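Local atomic coordinates of alternansucrase (PDB entry 6HVG), a protein that belongs to glycoside hydrolase family 70 and is a large multidomain enzyme that carries a bound calcium ion and repeats of the choline-binding type. Residues W443-D446 and K447-A451; T472-K475 and T476-D479. All blocks are in the same frame, centred on the assembly; numbering follows the deposited sequence.

Contact 1: residues W443-D446 and K447-A451; sequences WWPD and KQTQA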
loop_
_atom_site.group_PDB
_atom_site.type_symbol
_atom_site.label_atom_id
_atom_site.label_comp_id
_atom_site.label_asym_id
_atom_site.label_seq_id
_atom_site.Cartn_x
_atom_site.Cartn_y
_atom_site.Cartn_z
ATOM N N TRP A 443 19.081 7.416 35.176
ATOM C CA TRP A 443 17.680 7.849 35.259
ATOM C C TRP A 443 16.786 6.980 34.382
ATOM O O TRP A 443 17.243 6.405 33.415
ATOM C CB TRP A 443 17.564 9.318 34.846
ATOM C CG TRP A 443 16.173 9.814 34.727
ATOM C CD1 TRP A 443 15.447 10.479 35.672
ATOM C CD2 TRP A 443 15.321 9.678 33.589
ATOM N NE1 TRP A 443 14.190 10.761 35.197
ATOM C CE2 TRP A 443 14.085 10.275 33.919
ATOM C CE3 TRP A 443 15.473 9.089 32.332
ATOM C CZ2 TRP A 443 13.007 10.308 33.028
ATOM C CZ3 TRP A 443 14.400 9.118 31.447
ATOM C CH2 TRP A 443 13.187 9.723 31.797
ATOM N N TRP A 444 15.517 6.867 34.765
ATOM C CA TRP A 444 14.531 6.119 34.015
ATOM C C TRP A 444 13.184 6.873 34.063
ATOM O O TRP A 444 12.915 7.592 35.022
ATOM C CB TRP A 444 14.420 4.705 34.627
ATOM C CG TRP A 444 15.749 4.040 34.678
ATOM C CD1 TRP A 444 16.289 3.233 33.728
ATOM C CD2 TRP A 444 16.756 4.179 35.702
ATOM N NE1 TRP A 444 17.557 2.857 34.094
ATOM C CE2 TRP A 444 17.867 3.426 35.302
ATOM C CE3 TRP A 444 16.828 4.874 36.898
ATOM C CZ2 TRP A 444 19.036 3.340 36.070
ATOM C CZ3 TRP A 444 17.986 4.781 37.660
ATOM C CH2 TRP A 444 19.067 4.025 37.246
ATOM N N PRO A 445 12.330 6.694 33.049
ATOM C CA PRO A 445 11.020 7.314 33.049
ATOM C C PRO A 445 10.054 6.745 34.084
ATOM O O PRO A 445 9.186 7.469 34.567
ATOM C CB PRO A 445 10.510 7.050 31.642
ATOM C CG PRO A 445 11.230 5.841 31.188
ATOM C CD PRO A 445 12.569 5.901 31.834
ATOM N N ASP A 446 10.209 5.476 34.422
ATOM C CA ASP A 446 9.275 4.748 35.299
ATOM C C ASP A 446 9.967 3.466 35.820
ATOM O O ASP A 446 11.019 3.069 35.338
ATOM C CB ASP A 446 7.972 4.414 34.546
ATOM C CG ASP A 446 8.224 3.994 33.072
ATOM O OD1 ASP A 446 8.813 2.914 32.849
ATOM O OD2 ASP A 446 7.872 4.771 32.149
ATOM N N LYS A 447 9.353 2.808 36.785
ATOM C CA LYS A 447 9.923 1.603 37.370
ATOM C C LYS A 447 9.963 0.408 36.422
ATOM O O LYS A 447 10.917 -0.353 36.443
ATOM C CB LYS A 447 9.167 1.233 38.646
ATOM C CG LYS A 447 9.557 2.119 39.812
ATOM C CD LYS A 447 8.715 1.837 41.027
ATOM C CE LYS A 447 9.204 0.636 41.768
ATOM N NZ LYS A 447 8.153 0.149 42.702
ATOM N N GLN A 448 8.957 0.260 35.576
ATOM C CA GLN A 448 8.942 -0.809 34.576
ATOM C C GLN A 448 10.158 -0.720 33.668
ATOM O O GLN A 448 10.863 -1.697 33.485
ATOM C CB GLN A 448 7.672 -0.711 33.720
ATOM C CG GLN A 448 7.453 -1.842 32.729
ATOM C CD GLN A 448 7.302 -3.198 33.385
ATOM O OE1 GLN A 448 6.188 -3.625 33.721
ATOM N NE2 GLN A 448 8.420 -3.861 33.622
ATOM N N THR A 449 10.416 0.469 33.123
ATOM C CA THR A 449 11.571 0.679 32.291
ATOM C C THR A 449 12.843 0.441 33.080
ATOM O O THR A 449 13.777 -0.177 32.589
ATOM C CB THR A 449 11.607 2.099 31.730
ATOM O OG1 THR A 449 10.378 2.391 31.079
ATOM C CG2 THR A 449 12.738 2.236 30.698
ATOM N N GLN A 450 12.901 0.932 34.309
ATOM C CA GLN A 450 14.087 0.711 35.138
ATOM C C GLN A 450 14.351 -0.774 35.306
ATOM O O GLN A 450 15.481 -1.212 35.177
ATOM C CB GLN A 450 13.936 1.375 36.517
ATOM C CG GLN A 450 15.154 1.221 37.418
ATOM C CD GLN A 450 15.200 2.229 38.527
ATOM O OE1 GLN A 450 14.265 3.014 38.706
ATOM N NE2 GLN A 450 16.263 2.190 39.332
ATOM N N ALA A 451 13.306 -1.531 35.626
ATOM C CA ALA A 451 13.448 -2.965 35.856
ATOM C C ALA A 451 13.868 -3.681 34.579
ATOM O O ALA A 451 14.645 -4.649 34.625
ATOM C CB ALA A 451 12.162 -3.559 36.397
#
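D446 turns its carboxylate back over the first turn of the helix by setting CG between its backbone N and carbonyl carbon (chi1 39°), and Q450 sends CG opposite its own N (chi1 -178°) and stays extended, reaching along the indole of W444. The first of these makes D446 the N-cap of helix 447-462. Its OD1 accepts the backbone N-H of T449 at 2.9 Å, approached nearly along the C-O axis, so the carboxylate takes up an amide that has no earlier helical carbonyl to serve it. Aspartate suits this place because its short side chain folds back within reach and its negative charge should interact favourably with the helix N-terminus. OG1 of T449 is also placed against D446 OD1, too close in the model for the bond to be more than doubtful, but this β-branched residue brings a hydroxyl to the cap and a methyl to the proline beside it. There T449 CG2 lies 3.8 Å from P445 CD, the two side chains crossing at about a right angle. D446 OD2 is held separately by NE1 of W1265, which helps fix the rotation of the carboxylate.

W444, in the loop before the cap, gives the helix a broad nonpolar wall. The amide of Q450 stacks on one face of the indole, the planes only 12° apart, with CD 3.5 Å from W444 CE3. Nearer the backbone, Q450 CG makes a CH-pi contact 4.0 Å from the centroid of the five-membered ring. Glutamine fits because its flat amide can lie against the ring while its polar edges face helix 474-495, where OE1 bonds to Q474. The backbone N of Q450 itself donates to D446 O at 3.0 Å.

Contact 2: residues T472-K475 and T476-D479; sequences TSQK and TLND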
loop_
_atom_site.group_PDB
_atom_site.type_symbol
_atom_site.label_atom_id
_atom_site.label_comp_id
_atom_site.label_asym_id
_atom_site.label_seq_id
_atom_site.Cartn_x
_atom_site.Cartn_y
_atom_site.Cartn_z
ATOM N N THR A 472 9.070 -4.404 42.125
ATOM C CA THR A 472 10.277 -4.374 42.930
ATOM C C THR A 472 10.420 -2.979 43.511
ATOM O O THR A 472 10.044 -1.995 42.857
ATOM C CB THR A 472 11.514 -4.691 42.075
ATOM O OG1 THR A 472 11.350 -5.962 41.453
ATOM C CG2 THR A 472 12.800 -4.687 42.909
ATOM N N SER A 473 10.946 -2.895 44.736
ATOM C CA SER A 473 10.993 -1.625 45.441
ATOM C C SER A 473 11.952 -0.704 44.732
ATOM O O SER A 473 12.890 -1.148 44.089
ATOM C CB SER A 473 11.425 -1.805 46.902
ATOM O OG SER A 473 12.835 -1.807 47.053
ATOM N N GLN A 474 11.714 0.587 44.869
ATOM C CA GLN A 474 12.533 1.566 44.210
ATOM C C GLN A 474 13.963 1.511 44.741
ATOM O O GLN A 474 14.913 1.684 43.976
ATOM C CB GLN A 474 11.935 2.956 44.414
ATOM C CG GLN A 474 12.570 4.030 43.564
ATOM C CD GLN A 474 12.325 3.809 42.098
ATOM O OE1 GLN A 474 11.192 3.857 41.656
ATOM N NE2 GLN A 474 13.395 3.551 41.329
ATOM N N LYS A 475 14.116 1.320 46.048
ATOM C CA LYS A 475 15.441 1.262 46.668
ATOM C C LYS A 475 16.257 0.124 46.059
ATOM O O LYS A 475 17.400 0.319 45.680
ATOM C CB LYS A 475 15.277 1.055 48.165
ATOM C CG LYS A 475 16.563 0.805 48.957
ATOM C CD LYS A 475 17.175 2.087 49.490
ATOM C CE LYS A 475 18.356 1.811 50.409
ATOM N NZ LYS A 475 19.499 1.248 49.636
ATOM N N THR A 476 15.652 -1.061 45.949
ATOM C CA THR A 476 16.301 -2.224 45.374
ATOM C C THR A 476 16.724 -1.971 43.931
ATOM O O THR A 476 17.827 -2.341 43.550
ATOM C CB THR A 476 15.386 -3.460 45.412
ATOM O OG1 THR A 476 15.036 -3.757 46.773
ATOM C CG2 THR A 476 16.082 -4.680 44.784
ATOM N N LEU A 477 15.864 -1.332 43.137
ATOM C CA LEU A 477 16.169 -1.079 41.733
ATOM C C LEU A 477 17.334 -0.114 41.585
ATOM O O LEU A 477 18.224 -0.337 40.764
ATOM C CB LEU A 477 14.950 -0.526 41.005
ATOM C CG LEU A 477 13.728 -1.448 40.887
ATOM C CD1 LEU A 477 12.544 -0.625 40.429
ATOM C CD2 LEU A 477 13.972 -2.585 39.921
ATOM N N ASN A 478 17.342 0.935 42.392
ATOM C CA ASN A 478 18.437 1.910 42.374
ATOM C C ASN A 478 19.771 1.308 42.830
ATOM O O ASN A 478 20.812 1.620 42.265
ATOM C CB ASN A 478 18.072 3.133 43.224
ATOM C CG ASN A 478 16.983 3.989 42.590
ATOM O OD1 ASN A 478 16.811 3.962 41.390
ATOM N ND2 ASN A 478 16.259 4.739 43.390
ATOM N N ASP A 479 19.738 0.448 43.848
ATOM C CA ASP A 479 20.942 -0.285 44.285
ATOM C C ASP A 479 21.459 -1.169 43.141
ATOM O O ASP A 479 22.664 -1.254 42.907
ATOM C CB ASP A 479 20.647 -1.170 45.508
ATOM C CG ASP A 479 20.518 -0.384 46.796
ATOM O OD1 ASP A 479 20.833 0.821 46.806
ATOM O OD2 ASP A 479 20.095 -0.979 47.821
#
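The side-chain amides of Q474 and N478 are turned 34° from each other and are joined by a weak hydrogen bond of 3.4 Å from Q474 NE2 to N478 OD1. Both have a firmer partner in Q450, and N478 ND2 also reaches Q385. K475 NZ lies 2.9 Å from D479 OD2, on the syn lone pair, with a weak bond to D479 OD1. This is an i to i+4 salt bridge at the exposed surface. Lysine can make it because its long chain bends at chi2 and chi4 to bring NZ back alongside the helix. All of this occupies the first turns of helix 474-495, with S473 at the N-cap position. Serine suits an N-cap because its short side chain keeps the hydroxyl close to the first turn; here OG shares a hydrogen bond of 3.0 Å with T476 OG1. On the nonpolar flank each threonine offers a methyl: T472 CG2 touches T476 CG2 at 3.8 Å and L477 CD2 at the same distance. The branched leucine is buried and also packs on K447, Q450 and L454 of helix 447-462. L477 N then donates to S473 O at 3.1 Å.

Following the chain, the loop after strand 437-438 enters contact 1, which closes that loop onto the first turn of helix 447-462. The chain runs through this helix and a short connection before contact 2 opens helix 474-495, so the two are in series, neither nested nor crossing. Their centres lie about 10 Å apart because the starts of these consecutive helices sit side by side. Q450 bridges them with both ends of its amide: OE1 to Q474 NE2 and NE2 to N478 OD1, each 2.8 Å. K447 NZ, held chiefly by A470 O, adds a weak hydrogen bond to T472 O. Together they tie the two helix starts, within the family 70 region, to each other.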